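Local coordinates for pesticidal crystal protein Cry2Aa (Bacillus thuringiensis serovar kurstaki, PDB 1I5P) that promotes colloid-osmotic lysis of midgut epithelial cells in dipteran and lepidopteran larvae after binding to them, at residues E37-L48 / N414-F422. Residues are numbered along the deposited sequence; the frame is centred on the assembly and turned at random.
Sequences EWMEWKRTDHSL and NSNYFPDYF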
loop_
_atom_site.group_PDB
_atom_site.type_symbol
_atom_site.label_atom_id
_atom_site.label_comp_id
_atom_site.label_asym_id
_atom_site.label_seq_id
_atom_site.Cartn_x
_atom_site.Cartn_y
_atom_site.Cartn_z
ATOM N N GLU A 37 -6.115 17.746 -1.580
ATOM C CA GLU A 37 -4.750 17.325 -1.858
ATOM C C GLU A 37 -4.688 16.379 -3.048
ATOM O O GLU A 37 -3.790 16.483 -3.890
ATOM C CB GLU A 37 -4.124 16.669 -0.628
ATOM C CG GLU A 37 -3.579 17.652 0.386
ATOM C CD GLU A 37 -2.856 16.972 1.534
ATOM O OE1 GLU A 37 -2.177 15.948 1.301
ATOM O OE2 GLU A 37 -2.959 17.471 2.672
ATOM N N TRP A 38 -5.638 15.455 -3.125
ATOM C CA TRP A 38 -5.661 14.519 -4.241
ATOM C C TRP A 38 -5.999 15.254 -5.535
ATOM O O TRP A 38 -5.446 14.943 -6.591
ATOM C CB TRP A 38 -6.656 13.390 -3.975
ATOM C CG TRP A 38 -6.050 12.282 -3.180
ATOM C CD1 TRP A 38 -6.076 12.132 -1.822
ATOM C CD2 TRP A 38 -5.248 11.208 -3.686
ATOM N NE1 TRP A 38 -5.341 11.037 -1.451
ATOM C CE2 TRP A 38 -4.818 10.450 -2.575
ATOM C CE3 TRP A 38 -4.847 10.813 -4.971
ATOM C CZ2 TRP A 38 -4.007 9.317 -2.704
ATOM C CZ3 TRP A 38 -4.039 9.682 -5.103
ATOM C CH2 TRP A 38 -3.628 8.949 -3.972
ATOM N N MET A 39 -6.903 16.231 -5.446
ATOM C CA MET A 39 -7.272 17.023 -6.617
ATOM C C MET A 39 -6.059 17.810 -7.095
ATOM O O MET A 39 -5.806 17.892 -8.292
ATOM C CB MET A 39 -8.413 18.001 -6.300
ATOM C CG MET A 39 -9.812 17.419 -6.457
ATOM S SD MET A 39 -11.113 18.629 -6.119
ATOM C CE MET A 39 -11.464 19.244 -7.787
ATOM N N GLU A 40 -5.311 18.393 -6.164
ATOM C CA GLU A 40 -4.129 19.155 -6.543
ATOM C C GLU A 40 -3.071 18.226 -7.110
ATOM O O GLU A 40 -2.374 18.566 -8.059
ATOM C CB GLU A 40 -3.569 19.910 -5.341
ATOM C CG GLU A 40 -4.212 21.260 -5.160
ATOM C CD GLU A 40 -4.043 22.129 -6.392
ATOM O OE1 GLU A 40 -2.928 22.668 -6.576
ATOM O OE2 GLU A 40 -5.013 22.270 -7.175
ATOM N N TRP A 41 -2.955 17.050 -6.509
ATOM C CA TRP A 41 -2.007 16.045 -6.967
ATOM C C TRP A 41 -2.308 15.759 -8.441
ATOM O O TRP A 41 -1.413 15.743 -9.288
ATOM C CB TRP A 41 -2.178 14.770 -6.132
ATOM C CG TRP A 41 -1.468 13.552 -6.661
ATOM C CD1 TRP A 41 -0.144 13.246 -6.522
ATOM C CD2 TRP A 41 -2.063 12.447 -7.358
ATOM N NE1 TRP A 41 0.121 12.015 -7.082
ATOM C CE2 TRP A 41 -1.039 11.505 -7.600
ATOM C CE3 TRP A 41 -3.362 12.161 -7.796
ATOM C CZ2 TRP A 41 -1.277 10.297 -8.262
ATOM C CZ3 TRP A 41 -3.601 10.957 -8.454
ATOM C CH2 TRP A 41 -2.559 10.039 -8.679
ATOM N N LYS A 42 -3.583 15.552 -8.744
ATOM C CA LYS A 42 -3.992 15.257 -10.112
ATOM C C LYS A 42 -3.573 16.347 -11.083
ATOM O O LYS A 42 -3.032 16.069 -12.154
ATOM C CB LYS A 42 -5.507 15.080 -10.187
ATOM C CG LYS A 42 -6.015 14.713 -11.573
ATOM C CD LYS A 42 -5.360 13.432 -12.060
ATOM C CE LYS A 42 -6.133 12.798 -13.197
ATOM N NZ LYS A 42 -5.485 11.527 -13.598
ATOM N N ARG A 43 -3.818 17.589 -10.690
ATOM C CA ARG A 43 -3.510 18.746 -11.516
ATOM C C ARG A 43 -2.036 19.007 -11.787
ATOM O O ARG A 43 -1.653 19.309 -12.915
ATOM C CB ARG A 43 -4.121 20.000 -10.880
ATOM C CG ARG A 43 -3.887 21.291 -11.661
ATOM C CD ARG A 43 -4.485 22.502 -10.944
ATOM N NE ARG A 43 -3.704 22.949 -9.788
ATOM C CZ ARG A 43 -2.616 23.714 -9.862
ATOM N NH1 ARG A 43 -2.163 24.125 -11.040
ATOM N NH2 ARG A 43 -1.989 24.093 -8.754
ATOM N N THR A 44 -1.209 18.886 -10.755
ATOM C CA THR A 44 0.214 19.190 -10.871
ATOM C C THR A 44 1.202 18.033 -10.855
ATOM O O THR A 44 2.344 18.191 -11.287
ATOM C CB THR A 44 0.645 20.123 -9.733
ATOM O OG1 THR A 44 0.692 19.369 -8.515
ATOM C CG2 THR A 44 -0.349 21.270 -9.564
ATOM N N ASP A 45 0.796 16.879 -10.346
ATOM C CA ASP A 45 1.738 15.779 -10.268
ATOM C C ASP A 45 1.561 14.662 -11.265
ATOM O O ASP A 45 0.631 14.655 -12.075
ATOM C CB ASP A 45 1.749 15.204 -8.855
ATOM C CG ASP A 45 2.290 16.187 -7.836
ATOM O OD1 ASP A 45 3.230 16.931 -8.177
ATOM O OD2 ASP A 45 1.780 16.210 -6.699
ATOM N N HIS A 46 2.496 13.725 -11.207
ATOM C CA HIS A 46 2.470 12.588 -12.087
ATOM C C HIS A 46 1.441 11.595 -11.585
ATOM O O HIS A 46 1.734 10.762 -10.730
ATOM C CB HIS A 46 3.850 11.926 -12.148
ATOM C CG HIS A 46 3.884 10.687 -12.986
ATOM N ND1 HIS A 46 3.421 10.651 -14.283
ATOM C CD2 HIS A 46 4.316 9.433 -12.706
ATOM C CE1 HIS A 46 3.561 9.429 -14.765
ATOM N NE2 HIS A 46 4.102 8.670 -13.828
ATOM N N SER A 47 0.220 11.717 -12.088
ATOM C CA SER A 47 -0.826 10.782 -11.726
ATOM C C SER A 47 -0.594 9.717 -12.780
ATOM O O SER A 47 0.063 9.978 -13.781
ATOM C CB SER A 47 -2.209 11.410 -11.907
ATOM O OG SER A 47 -2.482 11.661 -13.278
ATOM N N LEU A 48 -1.090 8.513 -12.587
ATOM C CA LEU A 48 -0.859 7.505 -13.621
ATOM C C LEU A 48 -2.150 7.403 -14.401
ATOM O O LEU A 48 -2.550 6.317 -14.787
ATOM C CB LEU A 48 -0.536 6.156 -12.982
ATOM C CG LEU A 48 0.873 5.948 -12.444
ATOM C CD1 LEU A 48 1.195 6.965 -11.346
ATOM C CD2 LEU A 48 0.967 4.523 -11.929
ATOM N N ASN A 414 9.295 13.404 -14.697
ATOM C CA ASN A 414 8.218 13.107 -13.753
ATOM C C ASN A 414 8.744 12.926 -12.339
ATOM O O ASN A 414 9.777 12.290 -12.131
ATOM C CB ASN A 414 7.488 11.814 -14.127
ATOM C CG ASN A 414 6.765 11.895 -15.451
ATOM O OD1 ASN A 414 6.160 12.906 -15.783
ATOM N ND2 ASN A 414 6.807 10.803 -16.205
ATOM N N SER A 415 8.031 13.484 -11.369
ATOM C CA SER A 415 8.414 13.311 -9.976
ATOM C C SER A 415 7.405 12.305 -9.438
ATOM O O SER A 415 6.256 12.265 -9.885
ATOM C CB SER A 415 8.319 14.625 -9.191
ATOM O OG SER A 415 6.990 14.890 -8.786
ATOM N N ASN A 416 7.841 11.483 -8.492
ATOM C CA ASN A 416 6.977 10.469 -7.912
ATOM C C ASN A 416 6.553 10.887 -6.518
ATOM O O ASN A 416 7.382 11.147 -5.652
ATOM C CB ASN A 416 7.718 9.135 -7.895
ATOM C CG ASN A 416 8.341 8.819 -9.239
ATOM O OD1 ASN A 416 7.630 8.537 -10.210
ATOM N ND2 ASN A 416 9.671 8.883 -9.315
ATOM N N TYR A 417 5.244 10.942 -6.313
ATOM C CA TYR A 417 4.691 11.363 -5.036
ATOM C C TYR A 417 3.200 11.052 -4.997
ATOM O O TYR A 417 2.527 11.104 -6.025
ATOM C CB TYR A 417 4.897 12.874 -4.879
ATOM C CG TYR A 417 4.083 13.505 -3.776
ATOM C CD1 TYR A 417 4.500 13.428 -2.450
ATOM C CD2 TYR A 417 2.867 14.146 -4.051
ATOM C CE1 TYR A 417 3.737 13.965 -1.422
ATOM C CE2 TYR A 417 2.092 14.686 -3.027
ATOM C CZ TYR A 417 2.534 14.588 -1.716
ATOM O OH TYR A 417 1.757 15.081 -0.692
ATOM N N PHE A 418 2.692 10.715 -3.816
ATOM C CA PHE A 418 1.269 10.433 -3.638
ATOM C C PHE A 418 0.846 11.031 -2.298
ATOM O O PHE A 418 1.550 10.869 -1.303
ATOM C CB PHE A 418 1.000 8.922 -3.642
ATOM C CG PHE A 418 1.550 8.208 -4.848
ATOM C CD1 PHE A 418 2.847 7.700 -4.841
ATOM C CD2 PHE A 418 0.776 8.055 -5.996
ATOM C CE1 PHE A 418 3.371 7.043 -5.961
ATOM C CE2 PHE A 418 1.283 7.404 -7.122
ATOM C CZ PHE A 418 2.586 6.897 -7.105
ATOM N N PRO A 419 -0.309 11.722 -2.256
ATOM C CA PRO A 419 -0.811 12.342 -1.023
ATOM C C PRO A 419 -0.823 11.365 0.137
ATOM O O PRO A 419 -1.249 10.221 -0.024
ATOM C CB PRO A 419 -2.220 12.797 -1.416
ATOM C CG PRO A 419 -2.042 13.150 -2.857
ATOM C CD PRO A 419 -1.255 11.951 -3.363
ATOM N N ASP A 420 -0.342 11.818 1.293
ATOM C CA ASP A 420 -0.278 10.997 2.510
ATOM C C ASP A 420 0.655 9.790 2.417
ATOM O O ASP A 420 0.677 8.935 3.307
ATOM C CB ASP A 420 -1.682 10.544 2.916
ATOM C CG ASP A 420 -2.581 11.713 3.301
ATOM O OD1 ASP A 420 -2.210 12.480 4.219
ATOM O OD2 ASP A 420 -3.656 11.863 2.684
ATOM N N TYR A 421 1.423 9.714 1.337
ATOM C CA TYR A 421 2.384 8.627 1.187
ATOM C C TYR A 421 3.770 9.188 1.409
ATOM O O TYR A 421 4.093 10.279 0.935
ATOM C CB TYR A 421 2.332 8.006 -0.214
ATOM C CG TYR A 421 1.224 6.997 -0.424
ATOM C CD1 TYR A 421 -0.099 7.411 -0.579
ATOM C CD2 TYR A 421 1.504 5.632 -0.511
ATOM C CE1 TYR A 421 -1.113 6.501 -0.820
ATOM C CE2 TYR A 421 0.489 4.707 -0.755
ATOM C CZ TYR A 421 -0.814 5.148 -0.910
ATOM O OH TYR A 421 -1.822 4.242 -1.152
ATOM N N PHE A 422 4.586 8.443 2.141
ATOM C CA PHE A 422 5.957 8.857 2.395
ATOM C C PHE A 422 6.878 7.855 1.728
ATOM O O PHE A 422 6.518 6.688 1.546
ATOM C CB PHE A 422 6.267 8.876 3.898
ATOM C CG PHE A 422 5.408 9.818 4.693
ATOM C CD1 PHE A 422 4.180 9.404 5.196
ATOM C CD2 PHE A 422 5.823 11.121 4.930
ATOM C CE1 PHE A 422 3.380 10.273 5.934
ATOM C CE2 PHE A 422 5.025 12.004 5.669
ATOM C CZ PHE A 422 3.800 11.573 6.168
HETATM O O HOH W 1 -0.383 16.309 -1.165
HETATM O O HOH W 2 0.265 14.664 1.992
HETATM O O HOH W 3 -4.806 10.215 1.294
HETATM O O HOH W 4 3.576 9.957 -8.533
HETATM O O HOH W 5 4.340 13.729 -9.258
#
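Trp38 and Pro419 bring the two backbones together at one end of this contact, and His46 and Asn414 at the other, with CA atoms 6.2 Å apart in the first pair. Residues 37-44 are the last turns of helix 31-44, whereas 414-422 runs through the short edge strand 415-416 into a type II turn from Phe418 to Tyr421. Pro419, the second residue of that turn, sits in the corner made by two indoles: its CD lies 3.7 Å from the centroid of the Trp38 six-membered ring, almost on the ring normal, and 3.8 Å from that of the Trp41 five-membered ring, giving a CH-pi contact over a face of each. Trp38 itself leans its CZ3 edge on that face of Trp41. A chi1 of 168° swings the Trp41 indole out over the turn, where NE1 donates to Tyr417 O at 2.8 Å, a bent bond of 143°. Its CZ2 also packs against Phe418 CD2 at 3.8 Å. At the other end the Asn414 amide stacks on one face of the His46 imidazole, the planes only 10° apart, while His46 NE2 is hydrogen-bonded to Glu243 of helix 238-259. Water completes the polar part: two molecules join Glu37 OE1 to Tyr417 OH, a third accepts from Trp38 NE1 and donates to Asp420 OD2, and another links His46 N to Ser415 O. Glu37 and Asp420 approach as like charges, probably eased by Lys29, which forms salt bridges with both; Asp45 forms one with Arg375 of strand 373-377. A proline set in the angle of two tryptophans illustrates how a helix end can dock on a loop through CH-pi contacts, here joining an N-terminal helix to the middle, beta-prism domain of a three-domain Cry delta-endotoxin.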